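Local coordinates for nucleosome assembly protein 1, putative (Plasmodium falciparum, PDB 3FS3) that probably binds histones and acts as a chaperone in nucleosome assembly, at residues P112-R117 with P283-Y288; L140-C145 with S161-T166; F170-L175 with E196-D201. All blocks are in the same frame, centred on the assembly; numbering follows the deposited sequence.

Contact 1: P112-R117 with P283-Y288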
loop_
_atom_site.group_PDB
_atom_site.type_symbol
_atom_site.label_atom_id
_atom_site.label_comp_id
_atom_site.label_asym_id
_atom_site.label_seq_id
_atom_site.Cartn_x
_atom_site.Cartn_y
_atom_site.Cartn_z
ATOM N N PRO A 112 20.695 26.938 -6.537
ATOM C CA PRO A 112 19.470 27.718 -6.707
ATOM C C PRO A 112 18.234 26.956 -7.160
ATOM O O PRO A 112 18.283 26.195 -8.124
ATOM C CB PRO A 112 19.892 28.795 -7.711
ATOM C CG PRO A 112 21.296 29.060 -7.326
ATOM C CD PRO A 112 21.838 27.643 -7.149
ATOM N N GLU A 113 17.126 27.177 -6.451
ATOM C CA GLU A 113 15.836 26.566 -6.778
ATOM C C GLU A 113 15.772 25.048 -6.711
ATOM O O GLU A 113 14.856 24.438 -7.278
ATOM C CB GLU A 113 15.386 27.022 -8.176
ATOM C CG GLU A 113 15.715 28.468 -8.466
ATOM C CD GLU A 113 14.994 29.012 -9.686
ATOM O OE1 GLU A 113 14.677 28.226 -10.610
ATOM O OE2 GLU A 113 14.757 30.238 -9.723
ATOM N N PHE A 114 16.715 24.436 -5.998
ATOM C CA PHE A 114 16.750 22.983 -5.889
ATOM C C PHE A 114 15.427 22.298 -5.580
ATOM O O PHE A 114 15.000 21.420 -6.318
ATOM C CB PHE A 114 17.758 22.530 -4.831
ATOM C CG PHE A 114 17.796 21.035 -4.654
ATOM C CD1 PHE A 114 18.427 20.226 -5.601
ATOM C CD2 PHE A 114 17.152 20.438 -3.580
ATOM C CE1 PHE A 114 18.413 18.837 -5.478
ATOM C CE2 PHE A 114 17.129 19.053 -3.440
ATOM C CZ PHE A 114 17.766 18.243 -4.400
ATOM N N TRP A 115 14.790 22.672 -4.476
ATOM C CA TRP A 115 13.539 22.024 -4.099
ATOM C C TRP A 115 12.374 22.381 -5.019
ATOM O O TRP A 115 11.553 21.520 -5.343
ATOM C CB TRP A 115 13.184 22.333 -2.638
ATOM C CG TRP A 115 14.189 21.806 -1.676
ATOM C CD1 TRP A 115 15.154 22.521 -1.025
ATOM C CD2 TRP A 115 14.373 20.438 -1.288
ATOM N NE1 TRP A 115 15.929 21.682 -0.260
ATOM C CE2 TRP A 115 15.475 20.400 -0.404
ATOM C CE3 TRP A 115 13.715 19.241 -1.603
ATOM C CZ2 TRP A 115 15.934 19.211 0.174
ATOM C CZ3 TRP A 115 14.168 18.060 -1.030
ATOM C CH2 TRP A 115 15.271 18.055 -0.148
ATOM N N LEU A 116 12.297 23.637 -5.446
ATOM C CA LEU A 116 11.219 24.022 -6.344
ATOM C C LEU A 116 11.256 23.134 -7.573
ATOM O O LEU A 116 10.226 22.598 -7.983
ATOM C CB LEU A 116 11.341 25.477 -6.786
ATOM C CG LEU A 116 10.390 25.825 -7.948
ATOM C CD1 LEU A 116 8.948 25.514 -7.546
ATOM C CD2 LEU A 116 10.533 27.298 -8.331
ATOM N N ARG A 117 12.441 22.968 -8.155
ATOM C CA ARG A 117 12.564 22.154 -9.356
ATOM C C ARG A 117 12.304 20.681 -9.103
ATOM O O ARG A 117 11.679 20.014 -9.922
ATOM C CB ARG A 117 13.926 22.371 -10.007
ATOM C CG ARG A 117 14.030 23.753 -10.620
ATOM C CD ARG A 117 15.330 23.993 -11.360
ATOM N NE ARG A 117 15.439 25.392 -11.770
ATOM C CZ ARG A 117 16.554 25.963 -12.215
ATOM N NH1 ARG A 117 17.675 25.256 -12.313
ATOM N NH2 ARG A 117 16.552 27.247 -12.553
ATOM N N PRO A 283 13.261 11.049 -0.428
ATOM C CA PRO A 283 14.243 9.978 -0.675
ATOM C C PRO A 283 15.051 10.100 -1.980
ATOM O O PRO A 283 16.200 9.636 -2.053
ATOM C CB PRO A 283 13.383 8.710 -0.670
ATOM C CG PRO A 283 12.174 9.089 0.172
ATOM C CD PRO A 283 11.897 10.498 -0.305
ATOM N N TYR A 284 14.458 10.740 -2.993
ATOM C CA TYR A 284 15.077 10.875 -4.313
ATOM C C TYR A 284 15.139 12.306 -4.855
ATOM O O TYR A 284 15.121 12.508 -6.066
ATOM C CB TYR A 284 14.287 10.027 -5.317
ATOM C CG TYR A 284 13.813 8.689 -4.784
ATOM C CD1 TYR A 284 14.714 7.764 -4.262
ATOM C CD2 TYR A 284 12.463 8.348 -4.808
ATOM C CE1 TYR A 284 14.289 6.534 -3.778
ATOM C CE2 TYR A 284 12.022 7.118 -4.329
ATOM C CZ TYR A 284 12.942 6.215 -3.816
ATOM O OH TYR A 284 12.516 4.995 -3.349
ATOM N N ALA A 285 15.230 13.289 -3.968
ATOM C CA ALA A 285 15.244 14.695 -4.367
ATOM C C ALA A 285 16.037 15.082 -5.601
ATOM O O ALA A 285 15.467 15.585 -6.578
ATOM C CB ALA A 285 15.689 15.558 -3.207
ATOM N N VAL A 286 17.349 14.862 -5.562
ATOM C CA VAL A 286 18.185 15.266 -6.681
ATOM C C VAL A 286 17.779 14.653 -8.011
ATOM O O VAL A 286 17.913 15.297 -9.046
ATOM C CB VAL A 286 19.692 14.978 -6.415
ATOM C CG1 VAL A 286 19.982 13.471 -6.475
ATOM C CG2 VAL A 286 20.539 15.743 -7.424
ATOM N N ASP A 287 17.274 13.420 -7.989
ATOM C CA ASP A 287 16.854 12.765 -9.224
ATOM C C ASP A 287 15.615 13.431 -9.803
ATOM O O ASP A 287 15.399 13.413 -11.021
ATOM C CB ASP A 287 16.617 11.274 -8.994
ATOM C CG ASP A 287 17.913 10.492 -8.935
ATOM O OD1 ASP A 287 18.959 11.050 -9.328
ATOM O OD2 ASP A 287 17.890 9.320 -8.514
ATOM N N TYR A 288 14.793 14.008 -8.935
ATOM C CA TYR A 288 13.629 14.737 -9.416
ATOM C C TYR A 288 14.163 16.052 -9.975
ATOM O O TYR A 288 13.787 16.467 -11.068
ATOM C CB TYR A 288 12.633 14.990 -8.281
ATOM C CG TYR A 288 11.648 13.860 -8.136
ATOM C CD1 TYR A 288 10.648 13.653 -9.096
ATOM C CD2 TYR A 288 11.741 12.963 -7.077
ATOM C CE1 TYR A 288 9.768 12.575 -9.000
ATOM C CE2 TYR A 288 10.868 11.879 -6.969
ATOM C CZ TYR A 288 9.887 11.691 -7.932
ATOM O OH TYR A 288 9.040 10.617 -7.823
#
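Phe-114 and Trp-115, in the first turn of helix 114-120, meet Ala-285 and Val-286 of helix 260-289 with the two backbones well apart, the CA atoms of Trp-115 and Ala-285 lying 7.5 Å from each other. The two aromatic side chains of the shorter helix span this gap and close on the methyl of Ala-285. The CB of Ala-285 points at the partner helix and is touched by both aromatic side chains, by Phe-114 through CZ at 3.6 Å and by Trp-115 through CZ3 at the same 3.6 Å. Phe-114 CG stands anti to the backbone N (chi1 178°), and the ring beyond it meets the helix with its edge, CZ and CE1 reaching Ala-285 CB and the backbone of Val-286, whose CA is 3.8 Å from CE1. Trp-115 meets the same methyl obliquely, through the six-membered part of its indole. The two aromatics also pack on each other, with Phe-114 CD2 lying 3.5 Å above the plane of the indole, over its centre. At the start of the shorter helix, Glu-113 holds the N-cap position and its OE1 forms a salt bridge with Arg-117 NH2. Leu-98 of helix 49-99 packs against both rings, while Leu-58 of the second subunit touches Phe-114. The arrangement is aromatic helix-helix packing next to the dimer interface, in a NAP-family fold where a long helix carries a compact alpha/beta body.

Contact 2: L140-C145 with S161-T166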
loop_
_atom_site.group_PDB
_atom_site.type_symbol
_atom_site.label_atom_id
_atom_site.label_comp_id
_atom_site.label_asym_id
_atom_site.label_seq_id
_atom_site.Cartn_x
_atom_site.Cartn_y
_atom_site.Cartn_z
ATOM N N LEU A 140 13.050 27.877 -0.255
ATOM C CA LEU A 140 13.056 26.594 0.433
ATOM C C LEU A 140 14.500 26.084 0.612
ATOM O O LEU A 140 15.262 26.002 -0.354
ATOM C CB LEU A 140 12.187 25.607 -0.370
ATOM C CG LEU A 140 11.436 24.481 0.350
ATOM C CD1 LEU A 140 10.806 24.997 1.635
ATOM C CD2 LEU A 140 10.373 23.899 -0.575
ATOM N N ASN A 141 14.884 25.797 1.859
ATOM C CA ASN A 141 16.229 25.298 2.167
ATOM C C ASN A 141 16.236 23.796 2.365
ATOM O O ASN A 141 17.225 23.125 2.068
ATOM C CB ASN A 141 16.791 25.923 3.451
ATOM C CG ASN A 141 17.554 27.213 3.202
ATOM O OD1 ASN A 141 17.901 27.540 2.065
ATOM N ND2 ASN A 141 17.834 27.946 4.272
ATOM N N ASP A 142 15.137 23.256 2.877
ATOM C CA ASP A 142 15.112 21.830 3.128
ATOM C C ASP A 142 13.725 21.326 3.479
ATOM O O ASP A 142 12.895 22.064 4.018
ATOM C CB ASP A 142 16.091 21.526 4.267
ATOM C CG ASP A 142 16.375 20.040 4.434
ATOM O OD1 ASP A 142 16.364 19.297 3.430
ATOM O OD2 ASP A 142 16.638 19.619 5.579
ATOM N N ILE A 143 13.483 20.065 3.143
ATOM C CA ILE A 143 12.227 19.389 3.439
ATOM C C ILE A 143 12.644 18.115 4.154
ATOM O O ILE A 143 13.480 17.362 3.648
ATOM C CB ILE A 143 11.444 19.000 2.170
ATOM C CG1 ILE A 143 11.159 20.237 1.322
ATOM C CG2 ILE A 143 10.118 18.346 2.566
ATOM C CD1 ILE A 143 10.334 19.929 0.077
ATOM N N ARG A 144 12.076 17.883 5.334
ATOM C CA ARG A 144 12.410 16.701 6.122
ATOM C C ARG A 144 11.172 16.009 6.674
ATOM O O ARG A 144 10.118 16.624 6.832
ATOM C CB ARG A 144 13.327 17.084 7.294
ATOM C CG ARG A 144 14.663 17.684 6.869
ATOM C CD ARG A 144 15.479 18.233 8.049
ATOM N NE ARG A 144 15.952 17.193 8.964
ATOM C CZ ARG A 144 15.265 16.729 10.004
ATOM N NH1 ARG A 144 14.060 17.212 10.278
ATOM N NH2 ARG A 144 15.783 15.780 10.776
ATOM N N CYS A 145 11.311 14.720 6.958
ATOM C CA CYS A 145 10.224 13.933 7.525
ATOM C C CYS A 145 10.710 13.344 8.848
ATOM O O CYS A 145 11.815 12.807 8.932
ATOM C CB CYS A 145 9.819 12.806 6.580
ATOM S SG CYS A 145 8.518 11.725 7.250
ATOM N N SER A 161 8.471 18.738 7.526
ATOM C CA SER A 161 8.957 20.084 7.823
ATOM C C SER A 161 9.565 20.750 6.597
ATOM O O SER A 161 10.361 20.147 5.881
ATOM C CB SER A 161 9.998 20.047 8.946
ATOM O OG SER A 161 9.426 19.578 10.154
ATOM N N PHE A 162 9.170 21.997 6.370
ATOM C CA PHE A 162 9.646 22.797 5.249
ATOM C C PHE A 162 10.443 23.975 5.820
ATOM O O PHE A 162 9.877 24.889 6.424
ATOM C CB PHE A 162 8.447 23.292 4.436
ATOM C CG PHE A 162 7.619 22.180 3.839
ATOM C CD1 PHE A 162 7.712 21.870 2.485
ATOM C CD2 PHE A 162 6.776 21.420 4.640
ATOM C CE1 PHE A 162 6.976 20.819 1.939
ATOM C CE2 PHE A 162 6.035 20.367 4.106
ATOM C CZ PHE A 162 6.137 20.066 2.748
ATOM N N TYR A 163 11.760 23.936 5.638
ATOM C CA TYR A 163 12.635 24.978 6.154
ATOM C C TYR A 163 12.833 26.075 5.118
ATOM O O TYR A 163 13.205 25.806 3.975
ATOM C CB TYR A 163 13.982 24.370 6.552
ATOM C CG TYR A 163 13.867 23.356 7.671
ATOM C CD1 TYR A 163 14.224 23.681 8.983
ATOM C CD2 TYR A 163 13.362 22.079 7.425
ATOM C CE1 TYR A 163 14.074 22.757 10.024
ATOM C CE2 TYR A 163 13.209 21.157 8.451
ATOM C CZ TYR A 163 13.562 21.501 9.747
ATOM O OH TYR A 163 13.361 20.590 10.758
ATOM N N PHE A 164 12.586 27.314 5.523
ATOM C CA PHE A 164 12.713 28.443 4.612
ATOM C C PHE A 164 13.770 29.437 5.064
ATOM O O PHE A 164 13.928 29.699 6.259
ATOM C CB PHE A 164 11.372 29.177 4.504
ATOM C CG PHE A 164 10.320 28.419 3.755
ATOM C CD1 PHE A 164 10.138 28.623 2.391
ATOM C CD2 PHE A 164 9.492 27.518 4.416
ATOM C CE1 PHE A 164 9.147 27.951 1.697
ATOM C CE2 PHE A 164 8.496 26.837 3.726
ATOM C CZ PHE A 164 8.321 27.055 2.363
ATOM N N ALA A 165 14.495 29.995 4.101
ATOM C CA ALA A 165 15.495 30.999 4.414
ATOM C C ALA A 165 14.700 32.269 4.685
ATOM O O ALA A 165 13.515 32.348 4.358
ATOM C CB ALA A 165 16.426 31.205 3.223
ATOM N N THR A 166 15.344 33.249 5.305
ATOM C CA THR A 166 14.706 34.523 5.581
ATOM C C THR A 166 14.111 34.923 4.246
ATOM O O THR A 166 14.773 34.813 3.213
ATOM C CB THR A 166 15.741 35.566 6.001
ATOM O OG1 THR A 166 16.393 35.115 7.194
ATOM C CG2 THR A 166 15.074 36.919 6.244
#
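Strands 140-147 and 158-164 form a beta hairpin at one edge of the four-stranded antiparallel sheet of the NAP fold, and a classic beta bulge interrupts their pairing. At the bulge Asn-141 and Asp-142 both face Tyr-163: its O accepts a nearly straight bond from Asn-141 N at 2.7 Å and a weak, longer one from Asp-142 N at 3.4 Å. Regular pairing then resumes, with Tyr-163 N donating to Asp-142 O, and Arg-144 and Ser-161 exchanging two backbone bonds.

Leu-140, Ile-143, Phe-162 and Phe-164 share the face of the sheet that helices 114-120 and 260-289 help to cover. The CG2 of Ile-143 sits 4.0 Å above the Phe-162 ring, toward its rim, while CD1 of the same isoleucine approaches CE1 of that ring at 3.9 Å. On the other face the aliphatic part of Arg-144 lies against Tyr-163, CD being 3.7 Å from CE2. The arginine chain bends at chi3 (67°), which swings NE out of the extended line; beyond it the guanidinium stands almost perpendicular to the phenol ring and gives NH1 to a salt bridge with Asp-146. Asn-141 OD1 accepts a hydrogen bond from Thr-108 N, while Asn-141 ND2 lies against Ala-165 CB. Back among the apolar side chains, Leu-140 CD1 makes a close CH-pi contact over the face of Phe-164, 3.4 Å from the ring centroid and 18° off its normal.

Contact 3: F170-L175 with E196-D201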
loop_
_atom_site.group_PDB
_atom_site.type_symbol
_atom_site.label_atom_id
_atom_site.label_comp_id
_atom_site.label_asym_id
_atom_site.label_seq_id
_atom_site.Cartn_x
_atom_site.Cartn_y
_atom_site.Cartn_z
ATOM N N PHE A 170 6.865 35.481 4.569
ATOM C CA PHE A 170 6.425 35.166 5.918
ATOM C C PHE A 170 7.639 35.056 6.820
ATOM O O PHE A 170 8.749 34.835 6.340
ATOM C CB PHE A 170 5.587 33.875 5.947
ATOM C CG PHE A 170 6.254 32.686 5.319
ATOM C CD1 PHE A 170 7.353 32.084 5.923
ATOM C CD2 PHE A 170 5.748 32.138 4.136
ATOM C CE1 PHE A 170 7.937 30.951 5.362
ATOM C CE2 PHE A 170 6.326 31.004 3.566
ATOM C CZ PHE A 170 7.423 30.410 4.184
ATOM N N SER A 171 7.432 35.228 8.121
ATOM C CA SER A 171 8.535 35.185 9.078
ATOM C C SER A 171 8.946 33.787 9.536
ATOM O O SER A 171 10.075 33.591 9.971
ATOM C CB SER A 171 8.183 36.031 10.307
ATOM O OG SER A 171 6.983 35.570 10.912
ATOM N N ASN A 172 8.031 32.828 9.442
ATOM C CA ASN A 172 8.298 31.451 9.870
ATOM C C ASN A 172 9.585 30.928 9.256
ATOM O O ASN A 172 9.782 31.017 8.040
ATOM C CB ASN A 172 7.158 30.516 9.450
ATOM C CG ASN A 172 5.794 31.068 9.783
ATOM O OD1 ASN A 172 5.310 31.991 9.125
ATOM N ND2 ASN A 172 5.165 30.516 10.813
ATOM N N SER A 173 10.462 30.382 10.089
ATOM C CA SER A 173 11.702 29.835 9.569
ATOM C C SER A 173 11.411 28.388 9.186
ATOM O O SER A 173 12.174 27.771 8.451
ATOM C CB SER A 173 12.814 29.891 10.627
ATOM O OG SER A 173 12.617 28.891 11.605
ATOM N N VAL A 174 10.295 27.856 9.683
ATOM C CA VAL A 174 9.897 26.480 9.387
ATOM C C VAL A 174 8.384 26.290 9.361
ATOM O O VAL A 174 7.677 26.776 10.241
ATOM C CB VAL A 174 10.442 25.486 10.438
ATOM C CG1 VAL A 174 10.040 24.076 10.063
ATOM C CG2 VAL A 174 11.951 25.602 10.544
ATOM N N LEU A 175 7.890 25.581 8.352
ATOM C CA LEU A 175 6.463 25.287 8.258
ATOM C C LEU A 175 6.333 23.765 8.336
ATOM O O LEU A 175 6.964 23.043 7.556
ATOM C CB LEU A 175 5.869 25.791 6.930
ATOM C CG LEU A 175 5.847 27.298 6.661
ATOM C CD1 LEU A 175 5.028 27.568 5.397
ATOM C CD2 LEU A 175 5.240 28.036 7.851
ATOM N N GLU A 196 -2.332 18.609 11.531
ATOM C CA GLU A 196 -1.970 19.864 12.187
ATOM C C GLU A 196 -0.953 20.615 11.340
ATOM O O GLU A 196 0.115 20.093 11.037
ATOM C CB GLU A 196 -1.329 19.607 13.550
ATOM C CG GLU A 196 -2.253 19.133 14.643
ATOM C CD GLU A 196 -1.488 18.823 15.919
ATOM O OE1 GLU A 196 -0.750 19.709 16.402
ATOM O OE2 GLU A 196 -1.622 17.694 16.437
ATOM N N ALA A 197 -1.273 21.849 10.978
ATOM C CA ALA A 197 -0.360 22.650 10.181
ATOM C C ALA A 197 -0.016 23.939 10.912
ATOM O O ALA A 197 -0.857 24.529 11.597
ATOM C CB ALA A 197 -0.981 22.968 8.837
ATOM N N THR A 198 1.231 24.369 10.777
ATOM C CA THR A 198 1.657 25.603 11.403
ATOM C C THR A 198 0.927 26.739 10.704
ATOM O O THR A 198 0.617 26.653 9.518
ATOM C CB THR A 198 3.189 25.796 11.270
ATOM O OG1 THR A 198 3.512 27.197 11.264
ATOM C CG2 THR A 198 3.683 25.155 10.015
ATOM N N VAL A 199 0.612 27.782 11.459
ATOM C CA VAL A 199 -0.060 28.945 10.914
ATOM C C VAL A 199 1.036 29.832 10.303
ATOM O O VAL A 199 2.008 30.199 10.970
ATOM C CB VAL A 199 -0.827 29.710 12.028
ATOM C CG1 VAL A 199 0.067 29.892 13.231
ATOM C CG2 VAL A 199 -1.284 31.073 11.524
ATOM N N ILE A 200 0.881 30.158 9.028
ATOM C CA ILE A 200 1.860 30.971 8.327
ATOM C C ILE A 200 1.727 32.436 8.704
ATOM O O ILE A 200 0.651 33.006 8.600
ATOM C CB ILE A 200 1.686 30.830 6.799
ATOM C CG1 ILE A 200 1.781 29.351 6.405
ATOM C CG2 ILE A 200 2.752 31.665 6.061
ATOM C CD1 ILE A 200 1.538 29.090 4.923
ATOM N N ASP A 201 2.821 33.052 9.137
ATOM C CA ASP A 201 2.774 34.462 9.504
ATOM C C ASP A 201 3.120 35.339 8.316
ATOM O O ASP A 201 4.216 35.892 8.237
ATOM C CB ASP A 201 3.723 34.739 10.667
ATOM C CG ASP A 201 3.306 34.004 11.924
ATOM O OD1 ASP A 201 2.118 34.119 12.289
ATOM O OD2 ASP A 201 4.151 33.314 12.540
HETATM O O HOH W 1 6.714 33.243 12.379
#
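Asn-172 faces Asp-201 and the backbone before it, and its side-chain amide bonds to that backbone. From CB the chain turns to CG, which lies anti to the carbonyl carbon (chi1 -47°) and 3.6 Å from Asp-201 N. Of the two amide branches, OD1 takes the N-H of Asp-201 on a lone pair, in the carbonyl plane, at 2.7 Å and 166°. The other branch, ND2, donates to Val-199 O at 3.2 Å, from 26° out of that carbonyl's plane. One amide thus grips two peptide groups of the chain leaving strand 192-197, beside the start of strand 174-181, where the hairpin formed by these strands gives way to loops. Ser-171 N adds a bond to Asp-201 O, and a water links Ser-171 OG to the carboxylate, donating to Asp-201 OD2 at 2.6 Å. Beneath this polar layer, Ile-200 presents two branches: CG2 meets Phe-170 CD2 obliquely at 3.6 Å, and CD1 meets Leu-175 CD1 at 3.8 Å. Phe-241 also touches Leu-175. Nearer the strand ends, the methyl CG2 of Thr-198 lies 3.3 Å from Leu-175 CA.

The three contacts run from a helix pair across the sheet of one alpha/beta body. Contact 2 and contact 3 follow each other along the chain, and both fall between the two segments of contact 1. Their centres are about 11 Å apart, and they share the sheet through the neighbouring strands 158-164 and 174-181, where Phe-162 N probably bonds to Leu-175 O. Contact 1 lies about 12 Å from contact 2, centre to centre, and meets it through Trp-115, whose indole packs on Ile-143. Contacts 1 and 3 do not touch, their centres being about 22 Å apart. Strands 140-147, 158-164 and 174-181 thus lie between the helix pair beside the dimer interface and the loops of contact 3.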